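PDB 2QN0: neurotoxin from Clostridium botulinum, which probably acts as a zinc-dependent protease that cleaves neuronal SNARE proteins, as the light chain of botulinum neurotoxin serotype C1. Local coordinates for residues F219-I224 with V369-I374; T201-T206 with N378-V383. One frame throughout, in Å; residues are numbered along the deposited sequence.

Interaction 1: residues F219-I224 with V369-I374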
ATOM      1  N   PHE A 219      22.116   7.805   2.518  1.00 17.43           N
ATOM      2  CA  PHE A 219      21.042   7.906   3.505  1.00 16.31           C
ATOM      3  C   PHE A 219      20.106   6.730   3.286  1.00 16.72           C
ATOM      4  O   PHE A 219      20.109   6.121   2.217  1.00 16.45           O
ATOM      5  CB  PHE A 219      20.245   9.201   3.299  1.00 16.64           C
ATOM      6  CG  PHE A 219      20.955  10.447   3.754  1.00 15.99           C
ATOM      7  CD1 PHE A 219      20.853  10.877   5.073  1.00 16.63           C
ATOM      8  CD2 PHE A 219      21.694  11.211   2.853  1.00 15.91           C
ATOM      9  CE1 PHE A 219      21.472  12.056   5.489  1.00 17.32           C
ATOM     10  CE2 PHE A 219      22.317  12.389   3.258  1.00 17.52           C
ATOM     11  CZ  PHE A 219      22.206  12.814   4.580  1.00 17.19           C
ATOM     12  N   CYS A 220      19.306   6.407   4.295  1.00 16.56           N
ATOM     13  CA  CYS A 220      18.345   5.322   4.161  1.00 17.07           C
ATOM     14  C   CYS A 220      16.962   5.949   4.018  1.00 15.40           C
ATOM     15  O   CYS A 220      16.766   7.118   4.351  1.00 15.58           O
ATOM     16  CB  CYS A 220      18.362   4.432   5.407  1.00 17.90           C
ATOM     17  SG  CYS A 220      17.758   5.266   6.907  1.00 20.90           S
ATOM     18  N   MET A 221      16.010   5.190   3.488  1.00 16.20           N
ATOM     19  CA  MET A 221      14.648   5.692   3.390  1.00 15.09           C
ATOM     20  C   MET A 221      14.010   5.415   4.749  1.00 17.51           C
ATOM     21  O   MET A 221      14.286   4.385   5.364  1.00 18.08           O
ATOM     22  CB  MET A 221      13.848   4.941   2.319  1.00 17.08           C
ATOM     23  CG  MET A 221      13.940   5.531   0.922  1.00 18.20           C
ATOM     24  SD  MET A 221      12.741   4.733  -0.162  1.00 20.35           S
ATOM     25  CE  MET A 221      11.237   5.526   0.375  1.00 19.15           C
ATOM     26  N   ASP A 222      13.181   6.335   5.226  1.00 16.24           N
ATOM     27  CA  ASP A 222      12.498   6.119   6.492  1.00 17.32           C
ATOM     28  C   ASP A 222      11.419   5.078   6.190  1.00 17.07           C
ATOM     29  O   ASP A 222      10.676   5.205   5.210  1.00 16.63           O
ATOM     30  CB  ASP A 222      11.844   7.415   6.979  1.00 17.83           C
ATOM     31  CG  ASP A 222      11.206   7.267   8.355  1.00 17.59           C
ATOM     32  OD1 ASP A 222      10.532   6.246   8.592  1.00 18.36           O
ATOM     33  OD2 ASP A 222      11.374   8.176   9.197  1.00 19.73           O
ATOM     34  N   PRO A 223      11.332   4.022   7.012  1.00 18.25           N
ATOM     35  CA  PRO A 223      10.334   2.973   6.809  1.00 16.86           C
ATOM     36  C   PRO A 223       8.906   3.472   6.584  1.00 15.48           C
ATOM     37  O   PRO A 223       8.144   2.834   5.851  1.00 15.63           O
ATOM     38  CB  PRO A 223      10.455   2.136   8.079  1.00 17.14           C
ATOM     39  CG  PRO A 223      11.910   2.218   8.371  1.00 19.34           C
ATOM     40  CD  PRO A 223      12.221   3.684   8.140  1.00 18.22           C
ATOM     41  N   ILE A 224       8.521   4.594   7.194  1.00 14.69           N
ATOM     42  CA  ILE A 224       7.151   5.047   6.979  1.00 14.84           C
ATOM     43  C   ILE A 224       6.907   5.483   5.539  1.00 14.85           C
ATOM     44  O   ILE A 224       5.789   5.362   5.049  1.00 14.80           O
ATOM     45  CB  ILE A 224       6.709   6.206   7.923  1.00 16.31           C
ATOM     46  CG1 ILE A 224       7.623   7.420   7.767  1.00 16.49           C
ATOM     47  CG2 ILE A 224       6.642   5.705   9.365  1.00 17.56           C
ATOM     48  CD1 ILE A 224       6.978   8.711   8.243  1.00 14.83           C
ATOM     49  N   VAL A 369      11.732  14.388   6.796  1.00 19.90           N
ATOM     50  CA  VAL A 369      12.735  13.334   6.750  1.00 17.60           C
ATOM     51  C   VAL A 369      13.485  13.413   5.430  1.00 17.88           C
ATOM     52  O   VAL A 369      12.975  13.948   4.444  1.00 16.75           O
ATOM     53  CB  VAL A 369      12.108  11.918   6.862  1.00 19.81           C
ATOM     54  CG1 VAL A 369      11.414  11.760   8.212  1.00 19.72           C
ATOM     55  CG2 VAL A 369      11.128  11.680   5.716  1.00 18.93           C
ATOM     56  N   GLN A 370      14.707  12.894   5.423  1.00 15.87           N
ATOM     57  CA  GLN A 370      15.511  12.868   4.212  1.00 16.85           C
ATOM     58  C   GLN A 370      14.885  11.787   3.344  1.00 16.49           C
ATOM     59  O   GLN A 370      14.334  10.817   3.863  1.00 16.62           O
ATOM     60  CB  GLN A 370      16.958  12.487   4.547  1.00 16.35           C
ATOM     61  CG  GLN A 370      17.905  12.453   3.351  1.00 15.89           C
ATOM     62  CD  GLN A 370      18.047  13.811   2.685  1.00 17.98           C
ATOM     63  OE1 GLN A 370      17.091  14.333   2.110  1.00 17.62           O
ATOM     64  NE2 GLN A 370      19.245  14.394   2.765  1.00 17.21           N
ATOM     65  N   ASN A 371      14.958  11.946   2.027  1.00 15.81           N
ATOM     66  CA  ASN A 371      14.393  10.944   1.138  1.00 14.58           C
ATOM     67  C   ASN A 371      14.992  11.059  -0.255  1.00 15.23           C
ATOM     68  O   ASN A 371      15.615  12.066  -0.591  1.00 14.69           O
ATOM     69  CB  ASN A 371      12.865  11.093   1.063  1.00 14.85           C
ATOM     70  CG  ASN A 371      12.197   9.905   0.388  1.00 13.36           C
ATOM     71  OD1 ASN A 371      12.539   8.755   0.661  1.00 13.79           O
ATOM     72  ND2 ASN A 371      11.228  10.177  -0.485  1.00 13.23           N
ATOM     73  N   ARG A 372      14.806  10.018  -1.058  1.00 15.97           N
ATOM     74  CA  ARG A 372      15.318  10.017  -2.420  1.00 15.74           C
ATOM     75  C   ARG A 372      14.691  11.191  -3.162  1.00 16.96           C
ATOM     76  O   ARG A 372      13.533  11.530  -2.934  1.00 16.22           O
ATOM     77  CB  ARG A 372      14.970   8.695  -3.109  1.00 15.40           C
ATOM     78  CG  ARG A 372      13.494   8.312  -3.037  1.00 13.89           C
ATOM     79  CD  ARG A 372      13.262   6.916  -3.607  1.00 13.76           C
ATOM     80  NE  ARG A 372      11.883   6.463  -3.420  1.00 13.44           N
ATOM     81  CZ  ARG A 372      11.443   5.252  -3.750  1.00 13.53           C
ATOM     82  NH1 ARG A 372      12.272   4.366  -4.287  1.00 13.81           N
ATOM     83  NH2 ARG A 372      10.172   4.922  -3.535  1.00 13.84           N
ATOM     84  N   LYS A 373      15.465  11.824  -4.037  1.00 17.40           N
ATOM     85  CA  LYS A 373      14.974  12.965  -4.796  1.00 17.28           C
ATOM     86  C   LYS A 373      14.007  12.537  -5.898  1.00 16.00           C
ATOM     87  O   LYS A 373      13.062  13.260  -6.222  1.00 16.89           O
ATOM     88  CB  LYS A 373      16.147  13.727  -5.406  1.00 19.68           C
ATOM     89  CG  LYS A 373      15.749  15.017  -6.103  1.00 22.24           C
ATOM     90  CD  LYS A 373      16.979  15.760  -6.591  1.00 26.72           C
ATOM     91  CE  LYS A 373      16.603  17.061  -7.278  1.00 28.99           C
ATOM     92  NZ  LYS A 373      17.818  17.776  -7.765  1.00 32.78           N
ATOM     93  N   ILE A 374      14.260  11.369  -6.477  1.00 15.89           N
ATOM     94  CA  ILE A 374      13.414  10.826  -7.536  1.00 16.11           C
ATOM     95  C   ILE A 374      13.177   9.345  -7.287  1.00 16.28           C
ATOM     96  O   ILE A 374      13.958   8.691  -6.596  1.00 16.15           O
ATOM     97  CB  ILE A 374      14.059  10.984  -8.938  1.00 16.30           C
ATOM     98  CG1 ILE A 374      15.501  10.479  -8.914  1.00 16.22           C
ATOM     99  CG2 ILE A 374      13.984  12.441  -9.386  1.00 16.18           C
ATOM    100  CD1 ILE A 374      16.156  10.427 -10.289  1.00 19.92           C
TER
HETATM  101  O   HOH W   1      12.779   8.545   3.322  1.00 17.67           O
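M221 and N371 bring the two backbones together, with CA atoms 5.7 Å apart, where the short strand 219-220 runs out toward helix 223-238. The directions of 219-222 and 369-372 differ by 118°, and no direct hydrogen bond joins them. One bridging water does that work: it accepts from D222 N and donates to Q370 O and to N371 OD1, the last at 2.7 Å. Q370 lays its CG over one face of the F219 ring, 3.9 Å from the ring centroid, a CH-pi contact with CG displaced toward the rim. The chain then bends (chi2 62°), and the amide plane stands 75° from the ring with NE2 3.7 Å from F219 CE2; OE1 accepts from N371 N and N207 N. M221 SD sits above the centre of the R372 guanidinium, 3.8 Å from NE, while M221 CE touches N371 OD1. D222 is the N-cap of helix 223-238: its OD1 accepts from I224 N at 3.0 Å and also bonds Y393, and OD2, which rests against V369 CG1, forms a salt bridge with R96. The side chain of R372 lies about 6 Å from the zinc ion and packs on H229, a zinc ligand. E360 grips both R372 NE, by a salt bridge, and N371 ND2; with the M221 sulfur over one face, this is consistent with a fixed position for the guanidinium.

Interaction 2: residues T201-T206 with N378-V383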
ATOM      1  N   THR A 201      18.704   2.483   0.113  1.00 16.00           N
ATOM      2  CA  THR A 201      19.674   3.542   0.392  1.00 15.63           C
ATOM      3  C   THR A 201      19.968   4.346  -0.873  1.00 16.24           C
ATOM      4  O   THR A 201      19.904   3.814  -1.983  1.00 15.28           O
ATOM      5  CB  THR A 201      20.988   2.967   0.959  1.00 16.51           C
ATOM      6  OG1 THR A 201      21.505   1.975   0.065  1.00 17.31           O
ATOM      7  CG2 THR A 201      20.738   2.329   2.328  1.00 16.85           C
ATOM      8  N   TYR A 202      20.305   5.619  -0.696  1.00 16.22           N
ATOM      9  CA  TYR A 202      20.554   6.519  -1.822  1.00 17.03           C
ATOM     10  C   TYR A 202      21.442   7.692  -1.411  1.00 18.22           C
ATOM     11  O   TYR A 202      21.673   7.915  -0.221  1.00 18.03           O
ATOM     12  CB  TYR A 202      19.209   7.068  -2.300  1.00 16.53           C
ATOM     13  CG  TYR A 202      18.443   7.697  -1.153  1.00 15.05           C
ATOM     14  CD1 TYR A 202      18.659   9.029  -0.788  1.00 15.21           C
ATOM     15  CD2 TYR A 202      17.615   6.921  -0.340  1.00 15.55           C
ATOM     16  CE1 TYR A 202      18.085   9.566   0.360  1.00 14.16           C
ATOM     17  CE2 TYR A 202      17.036   7.451   0.815  1.00 15.89           C
ATOM     18  CZ  TYR A 202      17.281   8.770   1.161  1.00 16.25           C
ATOM     19  OH  TYR A 202      16.763   9.282   2.330  1.00 18.41           O
ATOM     20  N   SER A 203      21.926   8.442  -2.402  1.00 17.03           N
ATOM     21  CA  SER A 203      22.750   9.623  -2.154  1.00 17.10           C
ATOM     22  C   SER A 203      22.144  10.835  -2.871  1.00 17.77           C
ATOM     23  O   SER A 203      22.429  11.981  -2.520  1.00 16.81           O
ATOM     24  CB  SER A 203      24.194   9.399  -2.622  1.00 18.03           C
ATOM     25  OG  SER A 203      24.265   9.112  -4.006  1.00 20.93           O
ATOM     26  N   ASN A 204      21.311  10.576  -3.877  1.00 17.26           N
ATOM     27  CA  ASN A 204      20.645  11.645  -4.626  1.00 17.71           C
ATOM     28  C   ASN A 204      19.372  11.923  -3.837  1.00 18.07           C
ATOM     29  O   ASN A 204      18.322  11.342  -4.111  1.00 16.83           O
ATOM     30  CB  ASN A 204      20.308  11.164  -6.045  1.00 17.27           C
ATOM     31  CG  ASN A 204      19.589  12.215  -6.868  1.00 18.93           C
ATOM     32  OD1 ASN A 204      19.556  13.393  -6.510  1.00 18.62           O
ATOM     33  ND2 ASN A 204      19.016  11.793  -7.988  1.00 18.15           N
ATOM     34  N   ALA A 205      19.489  12.818  -2.856  1.00 17.51           N
ATOM     35  CA  ALA A 205      18.396  13.148  -1.945  1.00 19.84           C
ATOM     36  C   ALA A 205      17.727  14.505  -2.126  1.00 19.51           C
ATOM     37  O   ALA A 205      18.264  15.402  -2.770  1.00 20.41           O
ATOM     38  CB  ALA A 205      18.898  13.018  -0.509  1.00 19.47           C
ATOM     39  N   THR A 206      16.551  14.653  -1.520  1.00 20.05           N
ATOM     40  CA  THR A 206      15.786  15.890  -1.621  1.00 20.91           C
ATOM     41  C   THR A 206      16.356  17.047  -0.816  1.00 21.59           C
ATOM     42  O   THR A 206      16.306  18.193  -1.256  1.00 22.58           O
ATOM     43  CB  THR A 206      14.322  15.690  -1.171  1.00 21.96           C
ATOM     44  OG1 THR A 206      14.298  15.248   0.191  1.00 22.72           O
ATOM     45  CG2 THR A 206      13.631  14.667  -2.049  1.00 25.29           C
ATOM     46  N   ASN A 378      19.566   6.335  -7.872  1.00 17.75           N
ATOM     47  CA  ASN A 378      20.435   5.168  -7.828  1.00 18.38           C
ATOM     48  C   ASN A 378      20.404   4.666  -6.390  1.00 17.31           C
ATOM     49  O   ASN A 378      20.257   5.456  -5.461  1.00 17.57           O
ATOM     50  CB  ASN A 378      21.863   5.540  -8.215  1.00 19.58           C
ATOM     51  CG  ASN A 378      21.961   6.067  -9.626  1.00 24.38           C
ATOM     52  OD1 ASN A 378      21.176   5.688 -10.495  1.00 26.34           O
ATOM     53  ND2 ASN A 378      22.936   6.933  -9.868  1.00 24.49           N
ATOM     54  N   VAL A 379      20.529   3.360  -6.205  1.00 18.23           N
ATOM     55  CA  VAL A 379      20.500   2.804  -4.862  1.00 17.72           C
ATOM     56  C   VAL A 379      21.781   2.057  -4.530  1.00 19.77           C
ATOM     57  O   VAL A 379      22.552   1.685  -5.415  1.00 18.68           O
ATOM     58  CB  VAL A 379      19.289   1.865  -4.668  1.00 18.18           C
ATOM     59  CG1 VAL A 379      17.996   2.648  -4.882  1.00 16.71           C
ATOM     60  CG2 VAL A 379      19.366   0.694  -5.635  1.00 18.83           C
ATOM     61  N   TYR A 380      22.007   1.853  -3.240  1.00 18.75           N
ATOM     62  CA  TYR A 380      23.198   1.160  -2.771  1.00 20.38           C
ATOM     63  C   TYR A 380      22.772  -0.060  -1.973  1.00 20.32           C
ATOM     64  O   TYR A 380      21.658  -0.551  -2.143  1.00 19.69           O
ATOM     65  CB  TYR A 380      24.030   2.111  -1.913  1.00 22.78           C
ATOM     66  CG  TYR A 380      24.454   3.351  -2.661  1.00 24.90           C
ATOM     67  CD1 TYR A 380      25.509   3.313  -3.571  1.00 27.51           C
ATOM     68  CD2 TYR A 380      23.775   4.556  -2.489  1.00 26.03           C
ATOM     69  CE1 TYR A 380      25.880   4.448  -4.292  1.00 30.52           C
ATOM     70  CE2 TYR A 380      24.135   5.695  -3.205  1.00 28.29           C
ATOM     71  CZ  TYR A 380      25.187   5.636  -4.103  1.00 30.34           C
ATOM     72  OH  TYR A 380      25.544   6.763  -4.806  1.00 32.72           O
ATOM     73  N   THR A 381      23.646  -0.561  -1.106  1.00 18.88           N
ATOM     74  CA  THR A 381      23.286  -1.736  -0.325  1.00 17.79           C
ATOM     75  C   THR A 381      22.201  -1.375   0.681  1.00 16.60           C
ATOM     76  O   THR A 381      22.320  -0.388   1.402  1.00 18.75           O
ATOM     77  CB  THR A 381      24.498  -2.309   0.437  1.00 19.28           C
ATOM     78  OG1 THR A 381      25.564  -2.560  -0.486  1.00 20.20           O
ATOM     79  CG2 THR A 381      24.123  -3.620   1.116  1.00 19.62           C
ATOM     80  N   PRO A 382      21.118  -2.163   0.727  1.00 17.56           N
ATOM     81  CA  PRO A 382      20.016  -1.909   1.658  1.00 18.17           C
ATOM     82  C   PRO A 382      20.479  -2.067   3.102  1.00 19.49           C
ATOM     83  O   PRO A 382      21.415  -2.820   3.381  1.00 20.27           O
ATOM     84  CB  PRO A 382      18.988  -2.978   1.281  1.00 18.16           C
ATOM     85  CG  PRO A 382      19.298  -3.279  -0.152  1.00 18.71           C
ATOM     86  CD  PRO A 382      20.800  -3.295  -0.159  1.00 16.61           C
ATOM     87  N   VAL A 383      19.828  -1.353   4.011  1.00 18.72           N
ATOM     88  CA  VAL A 383      20.166  -1.441   5.427  1.00 19.12           C
ATOM     89  C   VAL A 383      18.910  -1.753   6.225  1.00 19.99           C
ATOM     90  O   VAL A 383      17.795  -1.660   5.713  1.00 19.68           O
ATOM     91  CB  VAL A 383      20.773  -0.117   5.966  1.00 19.01           C
ATOM     92  CG1 VAL A 383      22.104   0.167   5.279  1.00 19.18           C
ATOM     93  CG2 VAL A 383      19.804   1.040   5.750  1.00 17.41           C
TER
HETATM   94  O   HOH W   2      19.097   0.051  -1.510  1.00 18.58           O
HETATM   95  O   HOH W   3      21.243   7.923  -5.163  1.00 18.31           O
HETATM   96  O   HOH W   4      23.081   8.680  -7.145  1.00 30.75           O
HETATM   97  O   HOH W   5      20.272   9.027  -8.832  1.00 19.09           O
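T201 grips the loop 378-383 with both its carbonyl and its hydroxyl. Y380 N donates to T201 O at 3.1 Å from well above the carbonyl plane, and the same N-H makes a weak second hydrogen bond to T201 OG1. Held between the backbone N and the carbonyl carbon (chi1 55°), OG1 donates in turn to T381 O at 2.8 Å. V379 CA adds a CA-H...O contact to T201 O, and T201 CG2 meets V383 CG2 obliquely at 3.8 Å. At the far end the hydroxyls of S203 and Y380 are hydrogen-bonded, OG to OH 2.8 Å, with the tyrosine ring turning its edge to Y202 C and S203 N. The loop thus lies against the end of strand 201-202, whose antiparallel partner in a two-stranded sheet is 219-220; Y202 and F219 are joined there through their backbones. Waters extend the contact. One accepts from T201 N and donates to Y380 O; another accepts from S203 N and donates to N378 O, 2.7 Å away. A third accepts from both N204 ND2 and N378 N. N204 is the centre of an inverse gamma turn, and S377 OG bonds its carbonyl oxygen, while N378 OD1 is held by S254.

In the fold
The two contacts illustrate how one long loop after helix 360-366 can serve both strands of a small antiparallel sheet: 369-374 lies beside 219-220, and 378-383 beside 201-202. Interaction 1 is wholly buried and includes the start of the helix that carries zinc ligands H229 and H233; interaction 2 is partly buried, the side chain of V379 about 13 Å from the metal. Their centres are 8 Å apart. F219 N lies 2.8 Å from Y202 O, and K373 N 2.9 Å from N204 O, both probable hydrogen bonds. The Y202 side chain touches F219, M221, Q370 and R372. One water and no direct bond link the segments of interaction 1; interaction 2 has direct hydrogen bonds plus several waters.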